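Local coordinates for protein chitin deacetylase 1 (Bombyx mori, PDB 5ZNT) that hydrolyses the N-acetamido groups of N-acetyl-D-glucosamine residues in chitin, using a zinc ion, to give chitosan and acetate, at residues 78-83 and 128-133. Sequence-based numbering, arbitrary orientation.
Sequences VSHKYT and RVIIEK
Ile130 lays the end of its side chain on the imidazole of His80, an example of a CH-pi contact holding a loop against a helix. CD1 of Ile130 stands 3.8 Å from the centroid of the His80 ring, only 6° off the ring normal, and so is nearly equidistant from all five ring atoms. The other branch, CG2 of Ile130, meets the same ring toward one side, 3.7 Å from ND1 of His80. With CG1 anti to the carbonyl carbon (chi1 -61°), CG2 anti to the backbone N and the CG1 arm extended, both branches reach the imidazole, and the two side chains cross at about a right angle.

Purely apolar packing is the lesser element: CD1 of Ile131 approaches CB of Val78 at 4.5 Å, a loose touch at the end of strand 75-78.

Polar bonds fix the imidazole from outside the pair. ND1 is hydrogen-bonded to the hydroxyl of Tyr85 and NE2 to the carbonyl of Pro368, which sets the ring's rotation, while Tyr367 stacks with it. A leucine in place of His80 has no nitrogen to offer, and would probably leave the Tyr85 hydroxyl and the Pro368 carbonyl without this partner and Ile130 CD1 without its flat ring face. Within the loop, a type II turn from His80 to Thr83 is closed by Thr83 N to His80 O at 3.0 Å, and Thr83 OG1 donates to Ser79 O at 2.6 Å, almost straight on to the carbonyl.

In the deacetylase domain of this CE4 enzyme, the contact joins helix 117-134 to the loop between strand 75-78 and helix 85-93. Val78 pairs through its backbone with Ala99 and with the zinc ligand His101, and Ile131 also packs on Ile98 and Val100 of strand 97-100, so the helix covers this part of the parallel sheet, with Tyr85 of helix 85-93 touching both isoleucines.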
loop_
_atom_site.group_PDB
_atom_site.type_symbol
_atom_site.label_atom_id
_atom_site.label_comp_id
_atom_site.label_asym_id
_atom_site.label_seq_id
_atom_site.Cartn_x
_atom_site.Cartn_y
_atom_site.Cartn_z
ATOM N N VAL A 78 3.648 6.644 2.616
ATOM C CA VAL A 78 4.161 8.012 2.670
ATOM C C VAL A 78 5.562 7.987 3.236
ATOM O O VAL A 78 5.793 7.392 4.293
ATOM C CB VAL A 78 3.237 8.908 3.519
ATOM C CG1 VAL A 78 3.808 10.346 3.595
ATOM C CG2 VAL A 78 1.815 8.923 2.891
ATOM N N SER A 79 6.499 8.633 2.537
ATOM C CA SER A 79 7.836 8.886 3.055
ATOM C C SER A 79 7.916 10.338 3.531
ATOM O O SER A 79 7.172 11.196 3.057
ATOM C CB SER A 79 8.906 8.614 1.976
ATOM O OG SER A 79 8.670 9.423 0.814
ATOM N N HIS A 80 8.856 10.614 4.451
ATOM C CA HIS A 80 8.835 11.875 5.203
ATOM C C HIS A 80 9.298 13.066 4.371
ATOM O O HIS A 80 8.645 14.112 4.363
ATOM C CB HIS A 80 9.700 11.733 6.461
ATOM C CG HIS A 80 9.876 13.005 7.248
ATOM N ND1 HIS A 80 8.826 13.839 7.586
ATOM C CD2 HIS A 80 10.987 13.567 7.782
ATOM C CE1 HIS A 80 9.285 14.856 8.301
ATOM N NE2 HIS A 80 10.594 14.714 8.437
ATOM N N LYS A 81 10.453 12.962 3.696
ATOM C CA LYS A 81 11.092 14.184 3.222
ATOM C C LYS A 81 10.231 14.859 2.169
ATOM O O LYS A 81 9.774 14.221 1.211
ATOM C CB LYS A 81 12.501 13.898 2.664
ATOM C CG LYS A 81 13.439 15.113 2.711
ATOM C CD LYS A 81 14.825 14.753 2.077
ATOM C CE LYS A 81 15.838 15.855 2.299
ATOM N NZ LYS A 81 17.226 15.462 1.824
ATOM N N TYR A 82 9.997 16.163 2.362
ATOM C CA TYR A 82 9.193 17.029 1.505
ATOM C C TYR A 82 7.697 16.771 1.595
ATOM O O TYR A 82 6.937 17.320 0.795
ATOM C CB TYR A 82 9.613 16.940 0.032
ATOM C CG TYR A 82 11.112 17.062 -0.177
ATOM C CD1 TYR A 82 11.807 18.212 0.233
ATOM C CD2 TYR A 82 11.832 16.039 -0.798
ATOM C CE1 TYR A 82 13.203 18.326 0.022
ATOM C CE2 TYR A 82 13.204 16.139 -1.004
ATOM C CZ TYR A 82 13.886 17.281 -0.604
ATOM O OH TYR A 82 15.258 17.356 -0.813
ATOM N N THR A 83 7.235 15.970 2.544
ATOM C CA THR A 83 5.812 15.692 2.614
ATOM C C THR A 83 5.074 16.855 3.264
ATOM O O THR A 83 5.603 17.528 4.152
ATOM C CB THR A 83 5.577 14.389 3.366
ATOM O OG1 THR A 83 5.815 13.333 2.444
ATOM C CG2 THR A 83 4.142 14.265 3.938
ATOM N N ARG A 128 5.651 6.633 11.518
ATOM C CA ARG A 128 4.301 6.634 12.092
ATOM C C ARG A 128 4.128 7.759 13.115
ATOM O O ARG A 128 3.075 8.414 13.166
ATOM C CB ARG A 128 3.983 5.275 12.730
ATOM C CG ARG A 128 2.564 5.213 13.383
ATOM C CD ARG A 128 2.237 3.786 13.909
ATOM N NE ARG A 128 3.220 3.360 14.894
ATOM C CZ ARG A 128 3.332 2.114 15.339
ATOM N NH1 ARG A 128 2.514 1.176 14.887
ATOM N NH2 ARG A 128 4.261 1.807 16.235
ATOM N N VAL A 129 5.142 7.995 13.946
ATOM C CA VAL A 129 5.053 9.088 14.923
ATOM C C VAL A 129 4.917 10.437 14.217
ATOM O O VAL A 129 4.096 11.282 14.603
ATOM C CB VAL A 129 6.285 9.063 15.849
ATOM C CG1 VAL A 129 6.491 10.424 16.553
ATOM C CG2 VAL A 129 6.180 7.918 16.868
ATOM N N ILE A 130 5.726 10.665 13.180
ATOM C CA ILE A 130 5.656 11.923 12.437
ATOM C C ILE A 130 4.257 12.145 11.886
ATOM O O ILE A 130 3.662 13.226 12.043
ATOM C CB ILE A 130 6.709 11.938 11.312
ATOM C CG1 ILE A 130 8.117 11.810 11.905
ATOM C CG2 ILE A 130 6.587 13.227 10.470
ATOM C CD1 ILE A 130 9.226 11.749 10.832
ATOM N N ILE A 131 3.705 11.125 11.224
ATOM C CA ILE A 131 2.378 11.261 10.621
ATOM C C ILE A 131 1.329 11.539 11.683
ATOM O O ILE A 131 0.510 12.459 11.539
ATOM C CB ILE A 131 2.004 9.999 9.834
ATOM C CG1 ILE A 131 2.928 9.834 8.611
ATOM C CG2 ILE A 131 0.538 10.074 9.397
ATOM C CD1 ILE A 131 2.774 8.451 7.950
ATOM N N GLU A 132 1.304 10.710 12.736
ATOM C CA GLU A 132 0.279 10.842 13.770
ATOM C C GLU A 132 0.325 12.225 14.399
ATOM O O GLU A 132 -0.727 12.846 14.637
ATOM C CB GLU A 132 0.449 9.750 14.830
ATOM C CG GLU A 132 0.076 8.338 14.303
ATOM C CD GLU A 132 0.262 7.219 15.349
ATOM O OE1 GLU A 132 0.846 7.465 16.412
ATOM O OE2 GLU A 132 -0.172 6.078 15.105
ATOM N N LYS A 133 1.537 12.752 14.624
ATOM C CA LYS A 133 1.646 14.102 15.168
ATOM C C LYS A 133 1.260 15.165 14.144
ATOM O O LYS A 133 0.318 15.935 14.368
ATOM C CB LYS A 133 3.055 14.382 15.691
ATOM C CG LYS A 133 3.195 15.832 16.193
ATOM C CD LYS A 133 4.504 16.047 16.964
ATOM C CE LYS A 133 4.662 17.560 17.316
ATOM N NZ LYS A 133 5.930 17.770 18.100
#